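Local coordinates for ferric uptake regulation protein (Vibrio cholerae, PDB 2W57), which probably acts as an iron-responsive, DNA-binding transcriptional repressor that controls iron-uptake genes, at residues Lys21-Leu26 with Leu39-Leu43. Residues are numbered along the deposited sequence; the frame is centred on the assembly and turned at random.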
# COMPACT_ATOMS: atom_id res chain seq x y z
N LYS A 21 -0.28 26.43 3.33
CA LYS A 21 -1.60 26.13 3.85
C LYS A 21 -1.83 24.65 4.01
O LYS A 21 -2.57 24.22 4.90
CB LYS A 21 -2.66 26.71 2.92
CG LYS A 21 -2.82 28.22 3.07
CD LYS A 21 -3.96 28.72 2.20
CE LYS A 21 -4.12 30.22 2.33
NZ LYS A 21 -4.84 30.58 3.56
N ILE A 22 -1.22 23.86 3.13
CA ILE A 22 -1.33 22.42 3.21
C ILE A 22 -0.39 21.92 4.28
O ILE A 22 -0.72 20.98 4.99
CB ILE A 22 -1.05 21.75 1.84
CG1 ILE A 22 -2.22 22.02 0.89
CG2 ILE A 22 -0.80 20.25 2.02
CD1 ILE A 22 -2.01 21.58 -0.52
N LEU A 23 0.78 22.55 4.42
CA LEU A 23 1.72 22.15 5.47
C LEU A 23 1.15 22.47 6.86
O LEU A 23 1.16 21.62 7.75
CB LEU A 23 3.09 22.80 5.26
CG LEU A 23 4.23 22.51 6.23
CD1 LEU A 23 4.55 21.02 6.31
CD2 LEU A 23 5.47 23.30 5.81
N GLU A 24 0.67 23.70 7.03
CA GLU A 24 -0.11 24.09 8.19
C GLU A 24 -1.07 22.97 8.62
O GLU A 24 -1.05 22.53 9.77
CB GLU A 24 -0.90 25.34 7.84
CG GLU A 24 -1.37 26.21 8.98
CD GLU A 24 -1.53 27.67 8.54
OE1 GLU A 24 -2.14 28.49 9.29
OE2 GLU A 24 -1.03 28.01 7.43
N VAL A 25 -1.89 22.49 7.69
CA VAL A 25 -2.85 21.45 8.03
C VAL A 25 -2.15 20.20 8.50
O VAL A 25 -2.55 19.62 9.52
CB VAL A 25 -3.82 21.12 6.87
CG1 VAL A 25 -4.57 19.81 7.17
CG2 VAL A 25 -4.82 22.27 6.66
N LEU A 26 -1.09 19.80 7.80
CA LEU A 26 -0.36 18.58 8.12
C LEU A 26 0.20 18.57 9.54
O LEU A 26 0.39 17.50 10.13
CB LEU A 26 0.74 18.32 7.09
CG LEU A 26 0.23 17.73 5.77
CD1 LEU A 26 1.27 17.80 4.68
CD2 LEU A 26 -0.24 16.30 5.99
N LEU A 39 -7.60 15.82 3.64
CA LEU A 39 -6.86 17.07 3.67
C LEU A 39 -7.55 18.19 2.85
O LEU A 39 -7.64 19.34 3.28
CB LEU A 39 -5.43 16.81 3.19
CG LEU A 39 -4.35 17.89 2.98
CD1 LEU A 39 -4.58 19.12 3.84
CD2 LEU A 39 -2.95 17.29 3.21
N TYR A 40 -8.03 17.82 1.67
CA TYR A 40 -8.84 18.70 0.84
C TYR A 40 -10.09 19.16 1.59
O TYR A 40 -10.36 20.37 1.65
CB TYR A 40 -9.21 18.00 -0.47
CG TYR A 40 -10.35 18.62 -1.24
CD1 TYR A 40 -10.19 19.84 -1.88
CD2 TYR A 40 -11.59 17.99 -1.31
CE1 TYR A 40 -11.22 20.43 -2.58
CE2 TYR A 40 -12.65 18.58 -2.01
CZ TYR A 40 -12.44 19.81 -2.65
OH TYR A 40 -13.46 20.40 -3.37
N LYS A 41 -10.84 18.21 2.17
CA LYS A 41 -12.06 18.53 2.94
C LYS A 41 -11.83 19.48 4.13
O LYS A 41 -12.67 20.32 4.41
CB LYS A 41 -12.78 17.27 3.40
CG LYS A 41 -13.90 16.80 2.44
CD LYS A 41 -14.48 15.44 2.85
CE LYS A 41 -13.67 14.31 2.27
NZ LYS A 41 -13.53 13.16 3.22
N LYS A 42 -10.70 19.31 4.82
CA LYS A 42 -10.30 20.17 5.93
C LYS A 42 -10.14 21.60 5.42
O LYS A 42 -10.71 22.54 5.96
CB LYS A 42 -8.97 19.70 6.50
CG LYS A 42 -8.95 19.55 8.00
CD LYS A 42 -9.35 18.11 8.40
CE LYS A 42 -9.35 17.90 9.92
NZ LYS A 42 -9.18 16.45 10.24
N LEU A 43 -9.39 21.73 4.33
CA LEU A 43 -9.17 23.00 3.66
C LEU A 43 -10.47 23.69 3.25
O LEU A 43 -10.57 24.92 3.37
CB LEU A 43 -8.24 22.80 2.45
CG LEU A 43 -6.76 22.59 2.79
CD1 LEU A 43 -5.98 22.21 1.55
CD2 LEU A 43 -6.13 23.84 3.45
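L39 is the first residue of 39-43 to meet helix 17-26, where the short segments cross at 105° with their axes 10.5 Å apart. Its CB points toward the other helix, and leucine's forked end lets it reach three residues at once: CD1 touches V25 CG1 at 3.4 Å, while CD2 lies 3.8 Å from I22 CG2 and 4.0 Å from L26 CD2. A compact, beta-branched valine suits the place where the backbones come nearest, 7.4 Å between the CA atoms of V25 and L39. K42 offers its aliphatic base, CB 4.5 Å from V25 CG1, before its charged end leads away. One turn after L39, the two methyls of L43 divide between neighbours, CD2 3.8 Å from V25 CG2 and CD1 3.8 Å from I22 CG1. K21 meets L43 CD2 through its backbone O (3.9 Å), its amine salt-bridged to E48. Helix 52-64 adds V55, V58 and L59 to this three-helix core of the winged-helix DNA-binding domain. With contacts almost wholly apolar, cohesion rests on the hydrophobic effect and van der Waals packing.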